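Hydroquinone dioxygenase large subunit (Pseudomonas sp., PDB 4ZXA) probably catalyses ring cleavage of hydroquinone by dioxygen, as the large subunit of a two-subunit, iron(II)-dependent hydroquinone 1,2-dioxygenase. Local coordinates at residues E[78-89]-E[95-106]. Residues are numbered along the deposited sequence; the frame is centred on the assembly and turned at random.
Sequences FFYGWVNFDHVI and YGKVDLYAGTFN. With H8N (4-hydroxybenzonitrile), chain J.
Trp-82 turns its indole edge onto a face of Phe-105 in a T-shaped pair, the planes at 82° and the centroid of its five-membered ring 4.3 Å from that of Phe-105; NE1 lies above the rim of that face. Phe-105 in turn reaches over a face of Tyr-101. Tyr-101 has its ring between its own backbone N and carbonyl carbon (chi1 57°), which brings OH to the indole edge at CD1 of Trp-82, 3.5 Å away. Flat rings suit this partly buried cluster: Phe-105 receives the indole edge on its face and sets CD1 over the Tyr-101 ring. At one end Val-98 lays CG2 over the face of Phe-78, a CH-pi contact; at the other Ile-89 CD1 meets Ala-102 CB at 3.5 Å, the small methyl allowing close approach.

Val-88 O accepts from Gly-103 N at 2.6 Å; glycine suits the positive phi there. The Asn-106 amide gives ND2 to His-87 O almost straight (171°) and in its own plane, while OD1 caps Leu-109 N, so one side chain serves both turn and helix. Within 78-89, Asp-86 OD1 accepts from Val-88 N (Asx turn) and Ile-89 N, fixing the bend.

Strands 82-84 and 97-102 flank strand 89-93 in an antiparallel sheet consistent with the cupin fold, and Phe-79 leads from it into the 4-hydroxybenzonitrile pocket beside the cadmium site.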
loop_
_atom_site.group_PDB
_atom_site.type_symbol
_atom_site.label_atom_id
_atom_site.label_comp_id
_atom_site.label_asym_id
_atom_site.label_seq_id
_atom_site.Cartn_x
_atom_site.Cartn_y
_atom_site.Cartn_z
ATOM N N PHE E 78 -18.711 3.282 11.735
ATOM C CA PHE E 78 -18.688 3.987 10.453
ATOM C C PHE E 78 -18.348 5.467 10.570
ATOM O O PHE E 78 -18.411 6.207 9.592
ATOM C CB PHE E 78 -19.964 3.717 9.644
ATOM C CG PHE E 78 -20.157 2.260 9.334
ATOM C CD1 PHE E 78 -19.410 1.652 8.325
ATOM C CD2 PHE E 78 -21.037 1.486 10.073
ATOM C CE1 PHE E 78 -19.555 0.290 8.035
ATOM C CE2 PHE E 78 -21.192 0.134 9.799
ATOM C CZ PHE E 78 -20.448 -0.472 8.775
ATOM N N PHE E 79 -17.965 5.885 11.774
ATOM C CA PHE E 79 -17.348 7.185 11.959
ATOM C C PHE E 79 -18.257 8.304 11.445
ATOM O O PHE E 79 -19.469 8.271 11.659
ATOM C CB PHE E 79 -16.001 7.206 11.229
ATOM C CG PHE E 79 -14.981 8.126 11.851
ATOM C CD1 PHE E 79 -15.137 8.583 13.149
ATOM C CD2 PHE E 79 -13.871 8.540 11.130
ATOM C CE1 PHE E 79 -14.191 9.442 13.724
ATOM C CE2 PHE E 79 -12.929 9.398 11.692
ATOM C CZ PHE E 79 -13.083 9.846 12.989
ATOM N N TYR E 80 -17.662 9.287 10.772
ATOM C CA TYR E 80 -18.392 10.406 10.172
ATOM C C TYR E 80 -17.837 10.565 8.785
ATOM O O TYR E 80 -16.717 10.151 8.530
ATOM C CB TYR E 80 -18.135 11.714 10.944
ATOM C CG TYR E 80 -18.433 11.585 12.391
ATOM C CD1 TYR E 80 -19.725 11.731 12.860
ATOM C CD2 TYR E 80 -17.435 11.259 13.298
ATOM C CE1 TYR E 80 -20.017 11.592 14.203
ATOM C CE2 TYR E 80 -17.716 11.106 14.647
ATOM C CZ TYR E 80 -19.007 11.278 15.094
ATOM O OH TYR E 80 -19.289 11.136 16.431
ATOM N N GLY E 81 -18.580 11.200 7.896
ATOM C CA GLY E 81 -18.056 11.460 6.564
ATOM C C GLY E 81 -17.617 10.198 5.829
ATOM O O GLY E 81 -18.259 9.143 5.946
ATOM N N TRP E 82 -16.517 10.298 5.082
ATOM C CA TRP E 82 -16.101 9.214 4.200
ATOM C C TRP E 82 -14.899 8.458 4.757
ATOM O O TRP E 82 -13.824 9.033 4.947
ATOM C CB TRP E 82 -15.735 9.746 2.815
ATOM C CG TRP E 82 -16.845 10.389 2.047
ATOM C CD1 TRP E 82 -17.459 9.904 0.924
ATOM C CD2 TRP E 82 -17.455 11.663 2.313
ATOM N NE1 TRP E 82 -18.420 10.788 0.487
ATOM C CE2 TRP E 82 -18.435 11.876 1.324
ATOM C CE3 TRP E 82 -17.270 12.637 3.301
ATOM C CZ2 TRP E 82 -19.233 13.032 1.293
ATOM C CZ3 TRP E 82 -18.068 13.781 3.268
ATOM C CH2 TRP E 82 -19.030 13.967 2.270
ATOM N N VAL E 83 -15.081 7.164 5.003
ATOM C CA VAL E 83 -13.997 6.300 5.429
ATOM C C VAL E 83 -13.522 5.477 4.219
ATOM O O VAL E 83 -14.227 4.587 3.742
ATOM C CB VAL E 83 -14.478 5.377 6.540
ATOM C CG1 VAL E 83 -13.366 4.435 6.974
ATOM C CG2 VAL E 83 -15.027 6.196 7.725
ATOM N N ASN E 84 -12.338 5.794 3.705
ATOM C CA ASN E 84 -11.855 5.148 2.503
ATOM C C ASN E 84 -10.841 4.059 2.810
ATOM O O ASN E 84 -9.829 4.308 3.492
ATOM C CB ASN E 84 -11.253 6.162 1.546
ATOM C CG ASN E 84 -12.259 7.200 1.093
ATOM O OD1 ASN E 84 -12.318 8.302 1.639
ATOM N ND2 ASN E 84 -13.043 6.861 0.087
ATOM N N PHE E 85 -11.141 2.850 2.321
ATOM C CA PHE E 85 -10.289 1.688 2.510
ATOM C C PHE E 85 -9.092 1.900 1.629
ATOM O O PHE E 85 -7.983 1.517 1.956
ATOM C CB PHE E 85 -11.009 0.429 2.052
ATOM C CG PHE E 85 -11.985 -0.110 3.045
ATOM C CD1 PHE E 85 -12.758 0.741 3.813
ATOM C CD2 PHE E 85 -12.141 -1.483 3.195
ATOM C CE1 PHE E 85 -13.681 0.237 4.734
ATOM C CE2 PHE E 85 -13.044 -2.003 4.106
ATOM C CZ PHE E 85 -13.829 -1.137 4.882
ATOM N N ASP E 86 -9.354 2.500 0.479
ATOM C CA ASP E 86 -8.330 2.856 -0.484
ATOM C C ASP E 86 -9.017 3.748 -1.506
ATOM O O ASP E 86 -10.148 4.165 -1.297
ATOM C CB ASP E 86 -7.651 1.620 -1.110
ATOM C CG ASP E 86 -8.533 0.887 -2.127
ATOM O OD1 ASP E 86 -9.657 1.354 -2.449
ATOM O OD2 ASP E 86 -8.084 -0.165 -2.630
ATOM N N HIS E 87 -8.348 4.058 -2.607
ATOM C CA HIS E 87 -8.880 5.053 -3.530
ATOM C C HIS E 87 -10.068 4.568 -4.363
ATOM O O HIS E 87 -10.568 5.294 -5.223
ATOM C CB HIS E 87 -7.768 5.618 -4.417
ATOM C CG HIS E 87 -6.763 6.427 -3.662
ATOM N ND1 HIS E 87 -5.653 5.869 -3.068
ATOM C CD2 HIS E 87 -6.715 7.752 -3.386
ATOM C CE1 HIS E 87 -4.957 6.817 -2.464
ATOM N NE2 HIS E 87 -5.579 7.968 -2.645
ATOM N N VAL E 88 -10.522 3.348 -4.102
ATOM C CA VAL E 88 -11.702 2.829 -4.779
ATOM C C VAL E 88 -12.854 2.555 -3.815
ATOM O O VAL E 88 -13.983 2.944 -4.079
ATOM C CB VAL E 88 -11.365 1.549 -5.566
ATOM C CG1 VAL E 88 -12.606 0.965 -6.200
ATOM C CG2 VAL E 88 -10.320 1.864 -6.619
ATOM N N ILE E 89 -12.558 1.907 -2.692
ATOM C CA ILE E 89 -13.584 1.376 -1.803
ATOM C C ILE E 89 -13.756 2.176 -0.519
ATOM O O ILE E 89 -12.784 2.528 0.133
ATOM C CB ILE E 89 -13.261 -0.082 -1.414
ATOM C CG1 ILE E 89 -13.248 -0.974 -2.658
ATOM C CG2 ILE E 89 -14.264 -0.586 -0.409
ATOM C CD1 ILE E 89 -14.602 -1.071 -3.362
ATOM N N TYR E 95 -25.579 8.255 9.254
ATOM C CA TYR E 95 -26.195 8.212 10.579
ATOM C C TYR E 95 -27.547 7.505 10.746
ATOM O O TYR E 95 -28.501 8.080 11.255
ATOM C CB TYR E 95 -26.202 9.626 11.153
ATOM C CG TYR E 95 -24.941 10.357 10.764
ATOM C CD1 TYR E 95 -23.696 9.856 11.117
ATOM C CD2 TYR E 95 -24.989 11.516 10.012
ATOM C CE1 TYR E 95 -22.542 10.501 10.755
ATOM C CE2 TYR E 95 -23.836 12.168 9.644
ATOM C CZ TYR E 95 -22.615 11.657 10.020
ATOM O OH TYR E 95 -21.461 12.303 9.659
ATOM N N GLY E 96 -27.609 6.264 10.274
ATOM C CA GLY E 96 -28.808 5.443 10.327
ATOM C C GLY E 96 -28.779 4.557 9.105
ATOM O O GLY E 96 -29.191 3.402 9.116
ATOM N N LYS E 97 -28.264 5.145 8.043
ATOM C CA LYS E 97 -27.972 4.486 6.770
ATOM C C LYS E 97 -26.489 4.687 6.429
ATOM O O LYS E 97 -25.895 5.707 6.785
ATOM C CB LYS E 97 -28.843 5.066 5.651
ATOM C CG LYS E 97 -30.331 4.719 5.755
ATOM C CD LYS E 97 -31.192 5.707 4.951
ATOM C CE LYS E 97 -32.535 5.099 4.545
ATOM N NZ LYS E 97 -33.307 4.527 5.691
ATOM N N VAL E 98 -25.886 3.719 5.748
ATOM C CA VAL E 98 -24.500 3.857 5.316
ATOM C C VAL E 98 -24.354 3.491 3.848
ATOM O O VAL E 98 -24.749 2.399 3.441
ATOM C CB VAL E 98 -23.552 2.939 6.115
ATOM C CG1 VAL E 98 -22.153 2.989 5.520
ATOM C CG2 VAL E 98 -23.532 3.317 7.591
ATOM N N ASP E 99 -23.777 4.398 3.059
ATOM C CA ASP E 99 -23.437 4.098 1.674
ATOM C C ASP E 99 -22.184 3.233 1.602
ATOM O O ASP E 99 -21.178 3.547 2.222
ATOM C CB ASP E 99 -23.182 5.386 0.891
ATOM C CG ASP E 99 -24.448 5.992 0.328
ATOM O OD1 ASP E 99 -25.537 5.480 0.651
ATOM O OD2 ASP E 99 -24.365 6.987 -0.429
ATOM N N LEU E 100 -22.244 2.139 0.842
ATOM C CA LEU E 100 -21.026 1.445 0.419
ATOM C C LEU E 100 -20.802 1.785 -1.038
ATOM O O LEU E 100 -21.698 1.602 -1.860
ATOM C CB LEU E 100 -21.142 -0.066 0.582
ATOM C CG LEU E 100 -19.913 -0.855 0.136
ATOM C CD1 LEU E 100 -18.645 -0.362 0.830
ATOM C CD2 LEU E 100 -20.111 -2.322 0.433
ATOM N N TYR E 101 -19.612 2.286 -1.356
ATOM C CA TYR E 101 -19.299 2.702 -2.717
ATOM C C TYR E 101 -17.982 2.148 -3.245
ATOM O O TYR E 101 -17.069 1.835 -2.482
ATOM C CB TYR E 101 -19.281 4.224 -2.825
ATOM C CG TYR E 101 -18.319 4.908 -1.864
ATOM C CD1 TYR E 101 -18.768 5.417 -0.652
ATOM C CD2 TYR E 101 -16.974 5.063 -2.180
ATOM C CE1 TYR E 101 -17.918 6.056 0.217
ATOM C CE2 TYR E 101 -16.101 5.704 -1.305
ATOM C CZ TYR E 101 -16.586 6.191 -0.109
ATOM O OH TYR E 101 -15.747 6.819 0.774
ATOM N N ALA E 102 -17.897 2.042 -4.568
ATOM C CA ALA E 102 -16.685 1.607 -5.254
ATOM C C ALA E 102 -16.418 2.565 -6.390
ATOM O O ALA E 102 -17.118 2.534 -7.399
ATOM C CB ALA E 102 -16.839 0.180 -5.798
ATOM N N GLY E 103 -15.405 3.412 -6.226
ATOM C CA GLY E 103 -14.995 4.334 -7.268
ATOM C C GLY E 103 -15.858 5.579 -7.347
ATOM O O GLY E 103 -15.599 6.492 -8.119
ATOM N N THR E 104 -16.901 5.629 -6.542
ATOM C CA THR E 104 -17.848 6.720 -6.672
ATOM C C THR E 104 -17.186 8.061 -6.393
ATOM O O THR E 104 -17.508 9.068 -7.016
ATOM C CB THR E 104 -19.048 6.516 -5.752
ATOM O OG1 THR E 104 -19.786 5.385 -6.213
ATOM C CG2 THR E 104 -19.946 7.758 -5.753
ATOM N N PHE E 105 -16.258 8.069 -5.454
ATOM C CA PHE E 105 -15.574 9.302 -5.103
ATOM C C PHE E 105 -14.165 9.306 -5.645
ATOM O O PHE E 105 -13.229 9.749 -4.992
ATOM C CB PHE E 105 -15.627 9.510 -3.603
ATOM C CG PHE E 105 -17.023 9.590 -3.093
ATOM C CD1 PHE E 105 -17.613 8.500 -2.475
ATOM C CD2 PHE E 105 -17.789 10.729 -3.319
ATOM C CE1 PHE E 105 -18.937 8.562 -2.034
ATOM C CE2 PHE E 105 -19.119 10.802 -2.884
ATOM C CZ PHE E 105 -19.694 9.715 -2.242
ATOM N N ASN E 106 -14.051 8.809 -6.874
ATOM C CA ASN E 106 -12.786 8.703 -7.579
ATOM C C ASN E 106 -12.948 9.300 -8.972
ATOM O O ASN E 106 -13.468 8.648 -9.885
ATOM C CB ASN E 106 -12.363 7.235 -7.653
ATOM C CG ASN E 106 -11.088 7.031 -8.423
ATOM O OD1 ASN E 106 -10.968 7.430 -9.595
ATOM N ND2 ASN E 106 -10.116 6.388 -7.774
HETATM N NAA H8N J . -9.934 11.412 11.058
HETATM C CAC H8N J . -9.407 10.751 11.828
HETATM C CAI H8N J . -8.693 9.923 12.843
HETATM C CAF H8N J . -7.534 10.435 13.413
HETATM C CAD H8N J . -6.838 9.691 14.362
HETATM C CAH H8N J . -7.336 8.445 14.710
HETATM O OAB H8N J . -6.652 7.699 15.632
HETATM C CAE H8N J . -8.495 7.930 14.140
HETATM C CAG H8N J . -9.183 8.680 13.199
HETATM O O HOH W 1 -11.885 7.839 -3.384
HETATM O O HOH W 2 -14.309 5.895 -4.507
#